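Side-chain contacts in acetyl-CoA acetyltransferase (Bacillus anthracis, PDB 3SS6), which probably condenses two acetyl-CoA molecules into acetoacetyl-CoA and free CoA, or runs the reverse thiolytic cleavage: residues A[96-101]-A[387-392]; A[296-301]-A[374-379]; A[276-281]-A[305-310]. One frame throughout, in Å; residues are numbered along the deposited sequence.

Contact 1: A[96-101]-A[387-392]; sequences QAIMSA and VALFIE. With K (potassium ion), chain F.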
loop_
_atom_site.group_PDB
_atom_site.type_symbol
_atom_site.label_atom_id
_atom_site.label_comp_id
_atom_site.label_asym_id
_atom_site.label_seq_id
_atom_site.Cartn_x
_atom_site.Cartn_y
_atom_site.Cartn_z
ATOM N N GLN A 96 -17.048 -20.834 20.836
ATOM C CA GLN A 96 -17.982 -19.868 21.415
ATOM C C GLN A 96 -19.254 -19.757 20.565
ATOM O O GLN A 96 -20.357 -19.577 21.095
ATOM C CB GLN A 96 -17.326 -18.484 21.564
ATOM C CG GLN A 96 -18.275 -17.431 22.133
ATOM C CD GLN A 96 -18.681 -17.766 23.564
ATOM O OE1 GLN A 96 -17.833 -18.045 24.405
ATOM N NE2 GLN A 96 -19.981 -17.760 23.835
ATOM N N ALA A 97 -19.109 -19.862 19.250
ATOM C CA ALA A 97 -20.283 -19.805 18.374
ATOM C C ALA A 97 -21.262 -20.919 18.731
ATOM O O ALA A 97 -22.471 -20.706 18.785
ATOM C CB ALA A 97 -19.879 -19.892 16.886
ATOM N N ILE A 98 -20.731 -22.109 18.973
ATOM C CA ILE A 98 -21.574 -23.233 19.364
ATOM C C ILE A 98 -22.212 -22.978 20.729
ATOM O O ILE A 98 -23.379 -23.297 20.939
ATOM C CB ILE A 98 -20.762 -24.535 19.385
ATOM C CG1 ILE A 98 -20.350 -24.889 17.951
ATOM C CG2 ILE A 98 -21.564 -25.664 20.053
ATOM C CD1 ILE A 98 -19.217 -25.912 17.872
ATOM N N MET A 99 -21.445 -22.415 21.662
ATOM C CA MET A 99 -21.970 -22.104 22.991
ATOM C C MET A 99 -23.075 -21.048 22.942
ATOM O O MET A 99 -24.091 -21.168 23.633
ATOM C CB MET A 99 -20.838 -21.660 23.928
ATOM C CG MET A 99 -19.854 -22.795 24.189
ATOM S SD MET A 99 -18.201 -22.207 24.607
ATOM C CE MET A 99 -18.560 -21.142 26.008
ATOM N N SER A 100 -22.871 -20.033 22.111
ATOM C CA SER A 100 -23.849 -18.973 21.951
ATOM C C SER A 100 -25.128 -19.515 21.306
ATOM O O SER A 100 -26.238 -19.113 21.680
ATOM C CB SER A 100 -23.256 -17.823 21.140
ATOM O OG SER A 100 -22.272 -17.136 21.905
ATOM N N ALA A 101 -24.973 -20.442 20.365
ATOM C CA ALA A 101 -26.132 -21.115 19.778
ATOM C C ALA A 101 -26.877 -21.891 20.861
ATOM O O ALA A 101 -28.121 -21.849 20.951
ATOM C CB ALA A 101 -25.692 -22.067 18.657
ATOM N N VAL A 387 -11.408 -22.424 26.930
ATOM C CA VAL A 387 -12.825 -22.716 26.762
ATOM C C VAL A 387 -12.982 -24.224 26.665
ATOM O O VAL A 387 -12.137 -24.889 26.079
ATOM C CB VAL A 387 -13.381 -22.041 25.495
ATOM C CG1 VAL A 387 -14.880 -22.286 25.368
ATOM C CG2 VAL A 387 -13.083 -20.543 25.535
ATOM N N ALA A 388 -14.036 -24.764 27.279
ATOM C CA ALA A 388 -14.294 -26.202 27.214
ATOM C C ALA A 388 -15.769 -26.496 26.965
ATOM O O ALA A 388 -16.657 -25.792 27.465
ATOM C CB ALA A 388 -13.818 -26.897 28.492
ATOM N N LEU A 389 -16.013 -27.550 26.192
ATOM C CA LEU A 389 -17.353 -27.955 25.808
ATOM C C LEU A 389 -17.527 -29.426 26.169
ATOM O O LEU A 389 -16.655 -30.249 25.887
ATOM C CB LEU A 389 -17.529 -27.752 24.295
ATOM C CG LEU A 389 -18.904 -28.094 23.722
ATOM C CD1 LEU A 389 -19.983 -27.220 24.340
ATOM C CD2 LEU A 389 -18.876 -27.930 22.204
ATOM N N PHE A 390 -18.645 -29.750 26.814
ATOM C CA PHE A 390 -18.881 -31.095 27.342
ATOM C C PHE A 390 -20.077 -31.688 26.621
ATOM O O PHE A 390 -21.155 -31.097 26.623
ATOM C CB PHE A 390 -19.129 -31.026 28.851
ATOM C CG PHE A 390 -17.961 -30.477 29.612
ATOM C CD1 PHE A 390 -17.081 -31.326 30.266
ATOM C CD2 PHE A 390 -17.713 -29.110 29.623
ATOM C CE1 PHE A 390 -15.978 -30.813 30.949
ATOM C CE2 PHE A 390 -16.614 -28.586 30.295
ATOM C CZ PHE A 390 -15.750 -29.435 30.967
ATOM N N ILE A 391 -19.875 -32.831 25.974
ATOM C CA ILE A 391 -20.930 -33.424 25.162
ATOM C C ILE A 391 -21.125 -34.908 25.456
ATOM O O ILE A 391 -20.237 -35.574 26.003
ATOM C CB ILE A 391 -20.659 -33.258 23.654
ATOM C CG1 ILE A 391 -19.412 -34.036 23.246
ATOM C CG2 ILE A 391 -20.519 -31.781 23.275
ATOM C CD1 ILE A 391 -19.253 -34.144 21.740
ATOM N N GLU A 392 -22.306 -35.411 25.117
ATOM C CA GLU A 392 -22.568 -36.850 25.187
ATOM C C GLU A 392 -23.094 -37.299 23.837
ATOM O O GLU A 392 -24.093 -36.772 23.352
ATOM C CB GLU A 392 -23.585 -37.179 26.291
ATOM C CG GLU A 392 -23.038 -36.908 27.690
ATOM C CD GLU A 392 -24.052 -37.124 28.802
ATOM O OE1 GLU A 392 -25.266 -37.231 28.524
ATOM O OE2 GLU A 392 -23.619 -37.183 29.972
HETATM K K K F . -23.640 -14.547 22.207
#

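Contact 2: A[296-301]-A[374-379]; sequences PAIRKG and KGIASL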
loop_
_atom_site.group_PDB
_atom_site.type_symbol
_atom_site.label_atom_id
_atom_site.label_comp_id
_atom_site.label_asym_id
_atom_site.label_seq_id
_atom_site.Cartn_x
_atom_site.Cartn_y
_atom_site.Cartn_z
ATOM N N PRO A 296 -7.800 -24.717 33.722
ATOM C CA PRO A 296 -8.889 -24.192 34.553
ATOM C C PRO A 296 -10.264 -24.275 33.878
ATOM O O PRO A 296 -11.259 -24.408 34.590
ATOM C CB PRO A 296 -8.488 -22.727 34.786
ATOM C CG PRO A 296 -7.538 -22.407 33.682
ATOM C CD PRO A 296 -6.793 -23.684 33.410
ATOM N N ALA A 297 -10.325 -24.186 32.550
ATOM C CA ALA A 297 -11.612 -24.282 31.859
ATOM C C ALA A 297 -12.209 -25.669 32.041
ATOM O O ALA A 297 -13.393 -25.815 32.346
ATOM C CB ALA A 297 -11.463 -23.956 30.373
ATOM N N ILE A 298 -11.374 -26.688 31.880
ATOM C CA ILE A 298 -11.842 -28.061 32.059
ATOM C C ILE A 298 -12.225 -28.325 33.516
ATOM O O ILE A 298 -13.288 -28.887 33.788
ATOM C CB ILE A 298 -10.821 -29.085 31.531
ATOM C CG1 ILE A 298 -10.777 -29.017 29.997
ATOM C CG2 ILE A 298 -11.168 -30.508 32.007
ATOM C CD1 ILE A 298 -9.658 -29.834 29.370
ATOM N N ARG A 299 -11.386 -27.901 34.456
ATOM C CA ARG A 299 -11.696 -28.118 35.868
ATOM C C ARG A 299 -13.012 -27.452 36.242
ATOM O O ARG A 299 -13.854 -28.062 36.900
ATOM C CB ARG A 299 -10.555 -27.635 36.767
ATOM C CG ARG A 299 -9.290 -28.470 36.619
ATOM C CD ARG A 299 -8.201 -28.061 37.600
ATOM N NE ARG A 299 -7.195 -29.115 37.738
ATOM C CZ ARG A 299 -5.883 -28.931 37.606
ATOM N NH1 ARG A 299 -5.396 -27.728 37.337
ATOM N NH2 ARG A 299 -5.056 -29.956 37.753
ATOM N N LYS A 300 -13.185 -26.208 35.800
ATOM C CA LYS A 300 -14.396 -25.435 36.083
ATOM C C LYS A 300 -15.630 -26.142 35.526
ATOM O O LYS A 300 -16.656 -26.280 36.213
ATOM C CB LYS A 300 -14.259 -24.036 35.467
ATOM C CG LYS A 300 -15.396 -23.068 35.749
ATOM C CD LYS A 300 -15.060 -21.693 35.169
ATOM C CE LYS A 300 -16.158 -20.669 35.412
ATOM N NZ LYS A 300 -15.764 -19.334 34.878
ATOM N N GLY A 301 -15.517 -26.602 34.287
ATOM C CA GLY A 301 -16.609 -27.280 33.608
ATOM C C GLY A 301 -16.989 -28.624 34.205
ATOM O O GLY A 301 -18.171 -28.959 34.265
ATOM N N LYS A 374 -19.017 -40.012 26.441
ATOM C CA LYS A 374 -18.646 -38.709 27.005
ATOM C C LYS A 374 -17.414 -38.070 26.377
ATOM O O LYS A 374 -16.346 -38.683 26.320
ATOM C CB LYS A 374 -18.457 -38.828 28.524
ATOM C CG LYS A 374 -19.731 -39.190 29.279
ATOM C CD LYS A 374 -19.523 -39.115 30.778
ATOM C CE LYS A 374 -20.825 -39.393 31.536
ATOM N NZ LYS A 374 -21.287 -40.793 31.341
ATOM N N GLY A 375 -17.565 -36.827 25.926
ATOM C CA GLY A 375 -16.493 -36.110 25.249
ATOM C C GLY A 375 -16.237 -34.739 25.846
ATOM O O GLY A 375 -17.158 -34.067 26.305
ATOM N N ILE A 376 -14.970 -34.337 25.850
ATOM C CA ILE A 376 -14.601 -32.971 26.211
ATOM C C ILE A 376 -13.798 -32.388 25.067
ATOM O O ILE A 376 -12.835 -33.007 24.612
ATOM C CB ILE A 376 -13.718 -32.942 27.469
ATOM C CG1 ILE A 376 -14.461 -33.553 28.658
ATOM C CG2 ILE A 376 -13.294 -31.516 27.780
ATOM C CD1 ILE A 376 -13.590 -33.691 29.923
ATOM N N ALA A 377 -14.189 -31.201 24.604
ATOM C CA ALA A 377 -13.394 -30.479 23.619
ATOM C C ALA A 377 -12.959 -29.160 24.255
ATOM O O ALA A 377 -13.771 -28.447 24.839
ATOM C CB ALA A 377 -14.191 -30.223 22.351
ATOM N N SER A 378 -11.682 -28.827 24.136
ATOM C CA SER A 378 -11.182 -27.639 24.816
ATOM C C SER A 378 -9.981 -27.065 24.101
ATOM O O SER A 378 -9.208 -27.796 23.489
ATOM C CB SER A 378 -10.801 -27.994 26.261
ATOM O OG SER A 378 -10.369 -26.853 26.988
ATOM N N LEU A 379 -9.818 -25.751 24.181
ATOM C CA LEU A 379 -8.650 -25.148 23.549
ATOM C C LEU A 379 -8.230 -23.846 24.189
ATOM O O LEU A 379 -9.046 -23.175 24.807
ATOM C CB LEU A 379 -8.869 -24.994 22.039
ATOM C CG LEU A 379 -9.824 -23.952 21.466
ATOM C CD1 LEU A 379 -9.802 -24.104 19.955
ATOM C CD2 LEU A 379 -11.237 -24.128 22.003
#

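Contact 3: A[276-281]-A[305-310]; sequences RIVGYS and VDWSLE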
loop_
_atom_site.group_PDB
_atom_site.type_symbol
_atom_site.label_atom_id
_atom_site.label_comp_id
_atom_site.label_asym_id
_atom_site.label_seq_id
_atom_site.Cartn_x
_atom_site.Cartn_y
_atom_site.Cartn_z
ATOM N N ARG A 276 -25.685 -34.551 22.485
ATOM C CA ARG A 276 -26.246 -33.454 23.263
ATOM C C ARG A 276 -25.126 -32.645 23.899
ATOM O O ARG A 276 -24.027 -33.156 24.148
ATOM C CB ARG A 276 -27.198 -33.972 24.349
ATOM C CG ARG A 276 -26.496 -34.718 25.490
ATOM C CD ARG A 276 -27.456 -35.036 26.657
ATOM N NE ARG A 276 -28.501 -35.981 26.265
ATOM C CZ ARG A 276 -29.737 -35.635 25.916
ATOM N NH1 ARG A 276 -30.106 -34.357 25.915
ATOM N NH2 ARG A 276 -30.612 -36.571 25.575
ATOM N N ILE A 277 -25.395 -31.372 24.148
ATOM C CA ILE A 277 -24.459 -30.560 24.910
ATOM C C ILE A 277 -24.855 -30.626 26.381
ATOM O O ILE A 277 -26.009 -30.354 26.733
ATOM C CB ILE A 277 -24.444 -29.103 24.408
ATOM C CG1 ILE A 277 -23.831 -29.046 23.007
ATOM C CG2 ILE A 277 -23.620 -28.230 25.358
ATOM C CD1 ILE A 277 -23.982 -27.700 22.288
ATOM N N VAL A 278 -23.923 -31.017 27.248
ATOM C CA VAL A 278 -24.246 -31.043 28.676
ATOM C C VAL A 278 -23.665 -29.885 29.487
ATOM O O VAL A 278 -24.098 -29.654 30.612
ATOM C CB VAL A 278 -23.893 -32.389 29.348
ATOM C CG1 VAL A 278 -24.721 -33.525 28.732
ATOM C CG2 VAL A 278 -22.421 -32.675 29.241
ATOM N N GLY A 279 -22.699 -29.158 28.922
ATOM C CA GLY A 279 -22.125 -28.013 29.614
ATOM C C GLY A 279 -21.012 -27.344 28.837
ATOM O O GLY A 279 -20.539 -27.868 27.840
ATOM N N TYR A 280 -20.612 -26.161 29.290
ATOM C CA TYR A 280 -19.489 -25.447 28.695
ATOM C C TYR A 280 -18.942 -24.475 29.712
ATOM O O TYR A 280 -19.657 -24.071 30.639
ATOM C CB TYR A 280 -19.894 -24.712 27.398
ATOM C CG TYR A 280 -21.233 -24.011 27.488
ATOM C CD1 TYR A 280 -21.340 -22.729 28.019
ATOM C CD2 TYR A 280 -22.397 -24.642 27.060
ATOM C CE1 TYR A 280 -22.567 -22.101 28.114
ATOM C CE2 TYR A 280 -23.624 -24.019 27.149
ATOM C CZ TYR A 280 -23.703 -22.743 27.677
ATOM O OH TYR A 280 -24.921 -22.107 27.787
ATOM N N SER A 281 -17.673 -24.104 29.558
ATOM C CA SER A 281 -17.031 -23.241 30.536
ATOM C C SER A 281 -15.938 -22.379 29.908
ATOM O O SER A 281 -15.364 -22.733 28.876
ATOM C CB SER A 281 -16.439 -24.088 31.657
ATOM O OG SER A 281 -15.555 -25.045 31.111
ATOM N N VAL A 305 -20.744 -29.933 35.428
ATOM C CA VAL A 305 -21.479 -31.067 34.873
ATOM C C VAL A 305 -21.392 -32.306 35.750
ATOM O O VAL A 305 -22.012 -33.327 35.456
ATOM C CB VAL A 305 -21.014 -31.422 33.442
ATOM C CG1 VAL A 305 -21.105 -30.202 32.541
ATOM C CG2 VAL A 305 -19.606 -31.982 33.456
ATOM N N ASP A 306 -20.618 -32.207 36.825
ATOM C CA ASP A 306 -20.509 -33.284 37.793
ATOM C C ASP A 306 -19.902 -34.533 37.155
ATOM O O ASP A 306 -20.368 -35.655 37.383
ATOM C CB ASP A 306 -21.878 -33.589 38.412
ATOM C CG ASP A 306 -21.786 -34.521 39.605
ATOM O OD1 ASP A 306 -20.711 -34.571 40.245
ATOM O OD2 ASP A 306 -22.794 -35.198 39.904
ATOM N N TRP A 307 -18.871 -34.322 36.342
ATOM C CA TRP A 307 -18.061 -35.416 35.823
ATOM C C TRP A 307 -16.717 -35.404 36.524
ATOM O O TRP A 307 -16.218 -34.347 36.917
ATOM C CB TRP A 307 -17.767 -35.245 34.336
ATOM C CG TRP A 307 -18.892 -35.444 33.388
ATOM C CD1 TRP A 307 -20.196 -35.731 33.684
ATOM C CD2 TRP A 307 -18.810 -35.371 31.958
ATOM N NE1 TRP A 307 -20.929 -35.840 32.522
ATOM C CE2 TRP A 307 -20.100 -35.622 31.451
ATOM C CE3 TRP A 307 -17.766 -35.117 31.058
ATOM C CZ2 TRP A 307 -20.376 -35.623 30.087
ATOM C CZ3 TRP A 307 -18.048 -35.112 29.697
ATOM C CH2 TRP A 307 -19.340 -35.358 29.231
ATOM N N SER A 308 -16.118 -36.581 36.657
ATOM C CA SER A 308 -14.703 -36.658 36.954
ATOM C C SER A 308 -14.005 -36.597 35.605
ATOM O O SER A 308 -14.599 -36.905 34.572
ATOM C CB SER A 308 -14.360 -37.969 37.654
ATOM O OG SER A 308 -14.462 -39.058 36.751
ATOM N N LEU A 309 -12.746 -36.190 35.605
ATOM C CA LEU A 309 -11.981 -36.174 34.371
ATOM C C LEU A 309 -11.951 -37.593 33.798
ATOM O O LEU A 309 -12.043 -37.793 32.583
ATOM C CB LEU A 309 -10.571 -35.661 34.649
ATOM C CG LEU A 309 -9.596 -35.584 33.482
ATOM C CD1 LEU A 309 -10.115 -34.657 32.382
ATOM C CD2 LEU A 309 -8.237 -35.123 33.995
ATOM N N GLU A 310 -11.853 -38.571 34.693
ATOM C CA GLU A 310 -11.779 -39.982 34.327
ATOM C C GLU A 310 -13.025 -40.475 33.590
ATOM O O GLU A 310 -12.955 -41.428 32.811
ATOM C CB GLU A 310 -11.539 -40.836 35.579
ATOM C CG GLU A 310 -10.164 -40.648 36.222
ATOM C CD GLU A 310 -9.869 -39.204 36.618
ATOM O OE1 GLU A 310 -10.717 -38.566 37.287
ATOM O OE2 GLU A 310 -8.779 -38.706 36.255
#

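Contact 1: A[96-101]-A[387-392]
Met99 and Leu389 mark the closest backbone approach, 8.0 Å between their CA atoms, where helix segment 96-101 crosses strand segment 387-392 at 55° with the axes 9.7 Å apart. No hydrogen bond spans the gap; side chains fill it. Met99 carries most of the helix side of the contact. Its chain bends at the last torsion, and SD settles 3.4 Å from CG1 of Val387, a snug fit, while the methyl CE lies 3.9 Å from the same CG1. Val387 meets it with the branch that stands anti to its backbone N (chi1 -177°). Next to Met99 on the helix, Ile98 turns its CG2 to CD2 of Leu389, 4.1 Å away, the two side chains crossing at about a right angle. The other methyl of Leu389, CD1, comes up more loosely on Met99 CG. Helix 93-107 is one of the buried helices at the core of the thiolase fold; it begins just after Cys91, here an S-hydroxycysteine at what is probably the nucleophile position. Ile98 also lies on Leu258 and Leu260 of strand 252-262, and Met99 on Tyr280 and Val282 of strand 275-284. Away from the strand, Gln96 NE2 donates to Ser100 OG (3.1 Å, 169°), with the acceptor lying in the amide plane. That same OG binds a potassium ion at 2.9 Å, whose other ligands are Tyr85 OH and, from the second subunit, Tyr85 OH and Ser100 OG.

Contact 2: A[296-301]-A[374-379]
Ile298 is the residue through which helix 294-305 meets Ile376 and Ser378 of strand 374-381, a helix-on-sheet packing within the C-terminal half of the thiolase fold. The closest CA atoms, those of Ile298 and Ser378, are 7.3 Å apart. The strand starts at Lys374, whose backbone is hydrogen-bonded to Asp313 and Leu314, which ties this end of the strand to the start of strand 314-317. Ile376 is the first to touch: its CG2 branch, anti to the backbone N, lies 4.2 Å from CG1 of Ile298. That is an ordinary apolar contact; Phe390 and Leu315 pack on Ile376 as well. Ala377 turns its methyl to the other side of the sheet, onto Ile359, Thr360 and Leu363 of helix 352-370, so the strand is covered by a helix on each face. Ser378 points back toward Ile298 and gives the closer fit. Its CB is 3.8 Å from the terminal methyl CD1 of Ile298, and Ile317 and Ala388 add to the same apolar patch. The hydroxyl is buried here, yet it has a polar partner: OG donates to the carbonyl O of Val387 on the neighbouring strand. Swung anti to its own backbone N (chi1 -177°), that OG also lies 3.7 Å from CG1 of Ile298.

Contact 3: A[276-281]-A[305-310]
Gly279 lets Val305 come right up to the strand backbone, with CG1 of Val305 3.8 Å from the CA of Gly279, at a point where segment 276-281 breaks its regular pleat. Val278 and Gly279 together stand opposite the single residue Phe390 on strand 385-393, which makes a classic beta bulge, and Val278 has a nearly helical psi of -15° that makes the kink. CG1 of Val305 lies also 3.6 Å from the carbonyl O of Val278, so this one methyl sits against both bulge residues. With the bulge, the side chain of Val278 is directed at the loop beyond helix 294-305. Its CG2 meets the six-membered ring of Trp307 at CZ2 (3.7 Å) and approaches CH2 as well, coming at the indole obliquely, while the same methyl is 4.3 Å from Val305 CG1. Val305 has a second task: its other methyl, CG2, rests 3.5 Å above the plane of the Trp307 ring, displaced from the ring centre. Between the two, Asp306 leaves the helix with a positive phi of 63°, and beyond this turn the indole lies over Val305. Leu302, Lys374 and Glu392 also pack on the Trp307 side chain. The cluster lies at the protein surface, in the helix-to-strand loop of a beta-alpha-beta crossover: strand 275-284, helix 294-305 and the parallel strand 314-317, with two other strands of the sheet between them.

All three contacts draw on one sheet, in which strand 385-393 of contact 1 runs between strand 275-284 of contact 3 and strand 374-381 of contact 2. The centre of contact 1 is about 10 Å from that of contact 2 and about 11 Å from that of contact 3; contacts 2 and 3 are closer, about 7 Å, and share helix 294-305. Ser281 OG lies 2.6 Å from Ala297 O of that helix, probably a hydrogen bond. Trp307 reaches strand 374-381, its CZ3 3.7 Å from Gly375 O. Contact 1 alone involves the helix leading from the probable nucleophile, and looks through potassium to the subunit interface; contacts 2 and 3 lie on the sheet's far face.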